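Local coordinates for peptidase, M20/M25/M40 family (Staphylococcus aureus, PDB 4EWT) that hydrolyses amide bonds as an M20-family amidohydrolase with a two-manganese site, probably acting on N-acylated amino acids, at the interface of chains A and B. Residues are numbered along the deposited sequence; one frame, centred on the assembly and turned at random. Chains: chain A/B, Peptidase, M20/M25/M40 family.

The interface of chains A and B. Residues chain A 214-215, 217-218, 221, 277, 284; chain B 210, 214, 284-285.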
loop_
_atom_site.group_PDB
_atom_site.type_symbol
_atom_site.label_atom_id
_atom_site.label_comp_id
_atom_site.label_asym_id
_atom_site.label_seq_id
_atom_site.Cartn_x
_atom_site.Cartn_y
_atom_site.Cartn_z
ATOM N N TYR A 214 4.940 -4.345 1.191
ATOM C CA TYR A 214 3.525 -4.357 1.546
ATOM C C TYR A 214 3.380 -4.353 3.057
ATOM O O TYR A 214 2.548 -3.621 3.580
ATOM C CB TYR A 214 2.739 -5.516 0.891
ATOM C CG TYR A 214 2.243 -5.179 -0.514
ATOM C CD1 TYR A 214 1.014 -4.519 -0.729
ATOM C CD2 TYR A 214 3.016 -5.501 -1.638
ATOM C CE1 TYR A 214 0.572 -4.194 -2.069
ATOM C CE2 TYR A 214 2.586 -5.195 -2.957
ATOM C CZ TYR A 214 1.381 -4.548 -3.172
ATOM O OH TYR A 214 1.002 -4.264 -4.485
ATOM N N PHE A 215 4.197 -5.132 3.760
ATOM C CA PHE A 215 4.245 -5.036 5.220
ATOM C C PHE A 215 4.480 -3.625 5.784
ATOM O O PHE A 215 3.820 -3.257 6.749
ATOM C CB PHE A 215 5.296 -5.980 5.816
ATOM C CG PHE A 215 5.379 -5.913 7.322
ATOM C CD1 PHE A 215 4.453 -6.595 8.116
ATOM C CD2 PHE A 215 6.375 -5.185 7.941
ATOM C CE1 PHE A 215 4.514 -6.542 9.509
ATOM C CE2 PHE A 215 6.453 -5.136 9.344
ATOM C CZ PHE A 215 5.510 -5.820 10.124
ATOM N N THR A 217 3.795 -0.684 4.366
ATOM C CA THR A 217 2.582 0.076 4.119
ATOM C C THR A 217 1.434 -0.306 5.062
ATOM O O THR A 217 0.757 0.575 5.597
ATOM C CB THR A 217 2.077 -0.064 2.646
ATOM O OG1 THR A 217 1.694 -1.432 2.411
ATOM C CG2 THR A 217 3.156 0.362 1.653
ATOM N N ALA A 218 1.214 -1.608 5.261
ATOM C CA ALA A 218 0.179 -2.085 6.185
ATOM C C ALA A 218 0.472 -1.710 7.651
ATOM O O ALA A 218 -0.444 -1.484 8.450
ATOM C CB ALA A 218 -0.003 -3.606 6.037
ATOM N N THR A 221 -1.088 1.326 9.685
ATOM C CA THR A 221 -2.401 1.248 10.313
ATOM C C THR A 221 -2.350 0.980 11.801
ATOM O O THR A 221 -3.334 1.222 12.488
ATOM C CB THR A 221 -3.328 0.192 9.676
ATOM O OG1 THR A 221 -2.698 -1.101 9.746
ATOM C CG2 THR A 221 -3.663 0.559 8.229
ATOM N N LEU A 277 -0.121 -8.395 12.034
ATOM C CA LEU A 277 0.361 -8.095 10.689
ATOM C C LEU A 277 1.448 -9.033 10.234
ATOM O O LEU A 277 1.485 -9.415 9.076
ATOM C CB LEU A 277 0.851 -6.666 10.594
ATOM C CG LEU A 277 -0.261 -5.643 10.765
ATOM C CD1 LEU A 277 0.406 -4.272 10.880
ATOM C CD2 LEU A 277 -1.249 -5.710 9.586
ATOM N N MET A 284 -0.876 -13.980 3.504
ATOM C CA MET A 284 -1.149 -13.090 2.385
ATOM C C MET A 284 -0.193 -13.281 1.207
ATOM O O MET A 284 -0.629 -13.342 0.039
ATOM C CB MET A 284 -1.088 -11.647 2.848
ATOM C CG MET A 284 -1.526 -10.669 1.817
ATOM S SD MET A 284 -3.257 -10.333 2.020
ATOM C CE MET A 284 -3.176 -9.111 3.306
ATOM N N VAL B 210 -10.450 0.618 4.642
ATOM C CA VAL B 210 -9.011 0.477 4.742
ATOM C C VAL B 210 -8.538 -0.952 4.370
ATOM O O VAL B 210 -7.624 -1.128 3.551
ATOM C CB VAL B 210 -8.515 0.911 6.145
ATOM C CG1 VAL B 210 -7.082 0.336 6.448
ATOM C CG2 VAL B 210 -8.520 2.454 6.240
ATOM N N TYR B 214 -6.419 -1.835 1.004
ATOM C CA TYR B 214 -5.207 -2.617 1.017
ATOM C C TYR B 214 -5.363 -3.833 0.108
ATOM O O TYR B 214 -4.477 -4.118 -0.688
ATOM C CB TYR B 214 -4.841 -3.066 2.428
ATOM C CG TYR B 214 -3.549 -3.832 2.464
ATOM C CD1 TYR B 214 -2.337 -3.181 2.599
ATOM C CD2 TYR B 214 -3.539 -5.221 2.350
ATOM C CE1 TYR B 214 -1.149 -3.898 2.628
ATOM C CE2 TYR B 214 -2.367 -5.932 2.385
ATOM C CZ TYR B 214 -1.181 -5.279 2.521
ATOM O OH TYR B 214 -0.018 -6.011 2.565
ATOM N N MET B 284 -4.387 -10.720 8.313
ATOM C CA MET B 284 -3.660 -9.457 8.566
ATOM C C MET B 284 -4.503 -8.390 9.247
ATOM O O MET B 284 -4.011 -7.682 10.114
ATOM C CB MET B 284 -3.067 -8.846 7.272
ATOM C CG MET B 284 -1.820 -9.541 6.783
ATOM S SD MET B 284 -0.992 -8.732 5.396
ATOM C CE MET B 284 -0.216 -7.328 6.202
ATOM N N TYR B 285 -5.757 -8.247 8.834
ATOM C CA TYR B 285 -6.585 -7.137 9.337
ATOM C C TYR B 285 -7.691 -7.556 10.276
ATOM O O TYR B 285 -8.376 -6.695 10.820
ATOM C CB TYR B 285 -7.162 -6.328 8.190
ATOM C CG TYR B 285 -6.111 -5.569 7.457
ATOM C CD1 TYR B 285 -5.752 -4.302 7.879
ATOM C CD2 TYR B 285 -5.475 -6.107 6.343
ATOM C CE1 TYR B 285 -4.786 -3.580 7.224
ATOM C CE2 TYR B 285 -4.488 -5.388 5.678
ATOM C CZ TYR B 285 -4.151 -4.123 6.137
ATOM O OH TYR B 285 -3.203 -3.350 5.518
#
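Helices 208-226 and 264-285 of the two chains pack together in the four-helix face through which the two lid domains, typical of M20 enzymes, meet, and in this patch B:Tyr214 reaches across to A:Tyr214 and A:Ala218. With CG anti to its backbone N (chi1 -178°), B:Tyr214 is extended from its helix, and its phenol tip lies beside the partner helix, OH 3.3 Å from A:Tyr214 CB. The two copies of this tyrosine are turned differently, and their rings stand nearly perpendicular. A:Thr217 OG1 lies in plane at the edge of the B:Tyr214 ring, 3.8 Å from CE1, and bonds to A:Tyr214 O at a C=O...donor angle of 122°, tilted from the carbonyl plane. A:Ala218, whose small side chain lets the aromatic groups come close to the helix, offers its CB to B:Tyr214 CE1 at 3.6 Å. The same methyl meets the phenol OH of B:Tyr285 at 3.3 Å. That hydroxyl also sits over one face of the B:Tyr214 ring, toward its rim, so the two tyrosines of chain B pack against each other as well as against chain A. Flexible, unbranched methionine suits the adjoining space: the chain of B:Met284 bends at chi3 (75°) to bring its CE to 3.9 Å from A:Leu277 CD2. A:Met284 points at the B:Tyr214 ring tip to tip, but the methionine ends are modelled too close together, leaving its exact placing doubtful. Farther out, A:Thr221 turns its methyl CG2 toward B:Val210 CG1, while its OG1 bonds back to A:Ala218 O at 2.6 Å, nearly in line with that carbonyl. No hydrogen bond crosses the patch; shape and apolar packing hold it, helping to join the chains into what is probably the functional dimer.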